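Long-range contact in structural polyprotein, VP2 (Israeli acute paralysis virus, PDB 5CDD), which probably serves as a structural subunit of the capsid of this honeybee virus, being one segment of the polyprotein that yields the coat proteins: residues Trp49-Thr54 with Asp153-Tyr158. Residues are numbered along the deposited sequence; the frame is centred on the assembly and turned at random.
Sequences WTLPST and DFVQLY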
ATOM      1  N   TRP C  49     -19.470 -32.724  54.076  1.00 40.54           N
ATOM      2  CA  TRP C  49     -18.547 -31.868  54.808  1.00 39.75           C
ATOM      3  C   TRP C  49     -18.484 -30.478  54.193  1.00 39.22           C
ATOM      4  O   TRP C  49     -18.362 -30.334  52.976  1.00 39.63           O
ATOM      5  CB  TRP C  49     -17.150 -32.488  54.793  1.00 39.93           C
ATOM      6  CG  TRP C  49     -17.093 -33.850  55.403  1.00 40.71           C
ATOM      7  CD1 TRP C  49     -16.944 -34.152  56.727  1.00 41.64           C
ATOM      8  CD2 TRP C  49     -17.209 -35.101  54.717  1.00 40.58           C
ATOM      9  NE1 TRP C  49     -16.958 -35.515  56.908  1.00 41.91           N
ATOM     10  CE2 TRP C  49     -17.119 -36.122  55.690  1.00 41.27           C
ATOM     11  CE3 TRP C  49     -17.381 -35.461  53.373  1.00 39.91           C
ATOM     12  CZ2 TRP C  49     -17.195 -37.480  55.363  1.00 40.85           C
ATOM     13  CZ3 TRP C  49     -17.457 -36.813  53.047  1.00 39.75           C
ATOM     14  CH2 TRP C  49     -17.362 -37.805  54.041  1.00 40.21           C
ATOM     15  N   THR C  50     -18.578 -29.457  55.039  1.00 38.22           N
ATOM     16  CA  THR C  50     -18.496 -28.084  54.572  1.00 37.59           C
ATOM     17  C   THR C  50     -17.050 -27.644  54.743  1.00 37.19           C
ATOM     18  O   THR C  50     -16.558 -27.466  55.856  1.00 37.62           O
ATOM     19  CB  THR C  50     -19.425 -27.140  55.363  1.00 37.50           C
ATOM     20  OG1 THR C  50     -19.227 -25.786  54.922  1.00 38.10           O
ATOM     21  CG2 THR C  50     -19.159 -27.253  56.854  1.00 36.99           C
ATOM     22  N   LEU C  51     -16.365 -27.491  53.618  1.00 36.69           N
ATOM     23  CA  LEU C  51     -14.965 -27.091  53.624  1.00 35.97           C
ATOM     24  C   LEU C  51     -14.784 -25.602  53.359  1.00 36.36           C
ATOM     25  O   LEU C  51     -15.644 -24.962  52.754  1.00 36.33           O
ATOM     26  CB  LEU C  51     -14.207 -27.908  52.586  1.00 35.57           C
ATOM     27  CG  LEU C  51     -14.280 -29.410  52.833  1.00 35.10           C
ATOM     28  CD1 LEU C  51     -13.817 -30.171  51.611  1.00 35.86           C
ATOM     29  CD2 LEU C  51     -13.420 -29.761  54.032  1.00 35.54           C
ATOM     30  N   PRO C  52     -13.643 -25.037  53.782  1.00 36.38           N
ATOM     31  CA  PRO C  52     -12.544 -25.717  54.473  1.00 36.76           C
ATOM     32  C   PRO C  52     -12.633 -25.739  55.998  1.00 36.94           C
ATOM     33  O   PRO C  52     -11.753 -26.291  56.655  1.00 37.51           O
ATOM     34  CB  PRO C  52     -11.331 -24.940  53.994  1.00 36.54           C
ATOM     35  CG  PRO C  52     -11.853 -23.525  54.023  1.00 35.41           C
ATOM     36  CD  PRO C  52     -13.230 -23.684  53.360  1.00 34.87           C
ATOM     37  N   SER C  53     -13.682 -25.147  56.560  1.00 36.42           N
ATOM     38  CA  SER C  53     -13.827 -25.108  58.008  1.00 36.79           C
ATOM     39  C   SER C  53     -13.766 -26.478  58.673  1.00 37.45           C
ATOM     40  O   SER C  53     -13.232 -26.610  59.770  1.00 38.64           O
ATOM     41  CB  SER C  53     -15.137 -24.419  58.401  1.00 36.72           C
ATOM     42  OG  SER C  53     -16.264 -25.183  57.999  1.00 36.50           O
ATOM     43  N   THR C  54     -14.306 -27.498  58.018  1.00 37.46           N
ATOM     44  CA  THR C  54     -14.297 -28.840  58.588  1.00 37.80           C
ATOM     45  C   THR C  54     -12.895 -29.344  58.903  1.00 38.71           C
ATOM     46  O   THR C  54     -12.660 -29.944  59.953  1.00 39.20           O
ATOM     47  CB  THR C  54     -14.969 -29.856  57.636  1.00 37.33           C
ATOM     48  OG1 THR C  54     -16.367 -29.563  57.525  1.00 37.47           O
ATOM     49  CG2 THR C  54     -14.806 -31.270  58.159  1.00 35.49           C
ATOM     50  N   ASP C 153     -17.234 -20.714  53.881  1.00 51.20           N
ATOM     51  CA  ASP C 153     -16.933 -22.019  53.298  1.00 47.76           C
ATOM     52  C   ASP C 153     -17.338 -21.971  51.832  1.00 45.05           C
ATOM     53  O   ASP C 153     -18.486 -21.676  51.502  1.00 44.60           O
ATOM     54  CB  ASP C 153     -17.668 -23.143  54.025  1.00 49.09           C
ATOM     55  CG  ASP C 153     -16.992 -23.532  55.326  1.00 50.72           C
ATOM     56  OD1 ASP C 153     -15.746 -23.607  55.362  1.00 51.72           O
ATOM     57  OD2 ASP C 153     -17.707 -23.777  56.316  1.00 52.26           O
ATOM     58  N   PHE C 154     -16.381 -22.255  50.954  1.00 41.58           N
ATOM     59  CA  PHE C 154     -16.612 -22.191  49.518  1.00 38.58           C
ATOM     60  C   PHE C 154     -16.849 -23.503  48.770  1.00 37.70           C
ATOM     61  O   PHE C 154     -17.070 -23.488  47.560  1.00 38.72           O
ATOM     62  CB  PHE C 154     -15.446 -21.449  48.871  1.00 36.44           C
ATOM     63  CG  PHE C 154     -14.103 -21.959  49.294  1.00 33.72           C
ATOM     64  CD1 PHE C 154     -13.606 -23.158  48.793  1.00 33.99           C
ATOM     65  CD2 PHE C 154     -13.342 -21.252  50.215  1.00 32.53           C
ATOM     66  CE1 PHE C 154     -12.364 -23.644  49.204  1.00 33.03           C
ATOM     67  CE2 PHE C 154     -12.102 -21.727  50.633  1.00 32.48           C
ATOM     68  CZ  PHE C 154     -11.611 -22.926  50.127  1.00 32.35           C
ATOM     69  N   VAL C 155     -16.809 -24.634  49.462  1.00 35.69           N
ATOM     70  CA  VAL C 155     -17.028 -25.902  48.776  1.00 34.32           C
ATOM     71  C   VAL C 155     -17.641 -26.960  49.684  1.00 33.95           C
ATOM     72  O   VAL C 155     -17.299 -27.057  50.863  1.00 34.04           O
ATOM     73  CB  VAL C 155     -15.703 -26.436  48.175  1.00 33.57           C
ATOM     74  CG1 VAL C 155     -14.681 -26.658  49.274  1.00 33.98           C
ATOM     75  CG2 VAL C 155     -15.957 -27.722  47.409  1.00 33.30           C
ATOM     76  N   GLN C 156     -18.557 -27.744  49.125  1.00 33.58           N
ATOM     77  CA  GLN C 156     -19.226 -28.807  49.866  1.00 32.22           C
ATOM     78  C   GLN C 156     -18.792 -30.165  49.333  1.00 31.70           C
ATOM     79  O   GLN C 156     -18.776 -30.387  48.123  1.00 31.68           O
ATOM     80  CB  GLN C 156     -20.745 -28.678  49.732  1.00 32.14           C
ATOM     81  CG  GLN C 156     -21.302 -27.354  50.215  1.00 32.79           C
ATOM     82  CD  GLN C 156     -20.911 -27.056  51.644  1.00 34.43           C
ATOM     83  OE1 GLN C 156     -21.170 -27.851  52.547  1.00 35.03           O
ATOM     84  NE2 GLN C 156     -20.284 -25.906  51.860  1.00 36.11           N
ATOM     85  N   LEU C 157     -18.436 -31.070  50.237  1.00 31.44           N
ATOM     86  CA  LEU C 157     -18.009 -32.408  49.851  1.00 31.34           C
ATOM     87  C   LEU C 157     -19.117 -33.406  50.176  1.00 32.19           C
ATOM     88  O   LEU C 157     -19.705 -33.358  51.256  1.00 32.66           O
ATOM     89  CB  LEU C 157     -16.725 -32.785  50.591  1.00 30.56           C
ATOM     90  CG  LEU C 157     -16.087 -34.122  50.211  1.00 30.19           C
ATOM     91  CD1 LEU C 157     -15.819 -34.161  48.714  1.00 29.19           C
ATOM     92  CD2 LEU C 157     -14.799 -34.307  50.991  1.00 29.20           C
ATOM     93  N   TYR C 158     -19.397 -34.307  49.240  1.00 33.10           N
ATOM     94  CA  TYR C 158     -20.451 -35.299  49.425  1.00 33.37           C
ATOM     95  C   TYR C 158     -20.002 -36.724  49.104  1.00 34.08           C
ATOM     96  O   TYR C 158     -19.131 -36.940  48.259  1.00 34.54           O
ATOM     97  CB  TYR C 158     -21.651 -34.951  48.538  1.00 33.62           C
ATOM     98  CG  TYR C 158     -22.366 -33.668  48.904  1.00 34.94           C
ATOM     99  CD1 TYR C 158     -23.157 -33.591  50.049  1.00 36.03           C
ATOM    100  CD2 TYR C 158     -22.255 -32.530  48.103  1.00 34.83           C
ATOM    101  CE1 TYR C 158     -23.824 -32.414  50.389  1.00 37.16           C
ATOM    102  CE2 TYR C 158     -22.915 -31.347  48.434  1.00 35.95           C
ATOM    103  CZ  TYR C 158     -23.698 -31.297  49.577  1.00 37.86           C
ATOM    104  OH  TYR C 158     -24.354 -30.132  49.915  1.00 38.67           O
TER
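The carboxylate of Asp-153 reaches over to Ser-53, just beyond the end of strand 47-51. Asp-153 OD1 accepts a hydrogen bond from Ser-53 N (2.8 Å) and Asp-153 OD2 one from Ser-53 OG (2.6 Å), both on the syn side and somewhat out of the carboxylate plane. OD2 also takes a weak bond from Thr-50 OG1, whose side chain crosses that of Asp-153 at about a right angle. Thr-50 OG1 lies anti to its backbone N (chi1 176°), and there it receives a hydrogen bond from Gln-156 NE2 at 3.2 Å, nearly within the amide plane. This gives a polar chain from Gln-156 through Thr-50 and Asp-153 to Ser-53; the bend at chi2 (-55°) brings Gln-156 CD round, and chi3 then turns NE2 to the hydroxyl. Pro-52, which follows a cis peptide bond, lays CD over one face of the Phe-154 ring, 3.9 Å from the centroid and offset toward the rim, a CH-pi contact; Tyr-138 meets that ring edge-to-face. On the sheet face carrying Trp-49, Leu-51, Val-155 and Leu-157 the packing is apolar: Trp-49 CE3 lies 3.7 Å from Leu-157 CG, and Leu-51 CB 3.6 Å from Val-155 CG1. Ile-15, Ile-136 and Met-134 of strands 13-18 and 131-146 add to this layer. Between the strands, Trp-49 and Leu-157 form an antiparallel hydrogen-bonded pair, each backbone N donating to the other's O, and Leu-51 N donates a hydrogen bond to Val-155 O (2.9 Å). A classic beta bulge sets Phe-154 beside Val-155 opposite Leu-51, where the pairing ends. Strand 155-161 runs between 47-51 and 90-97 in a four-stranded antiparallel sheet, whose apolar face packs on strands of a second sheet, consistent with the jelly-roll beta sandwich of picornavirus-like capsid proteins.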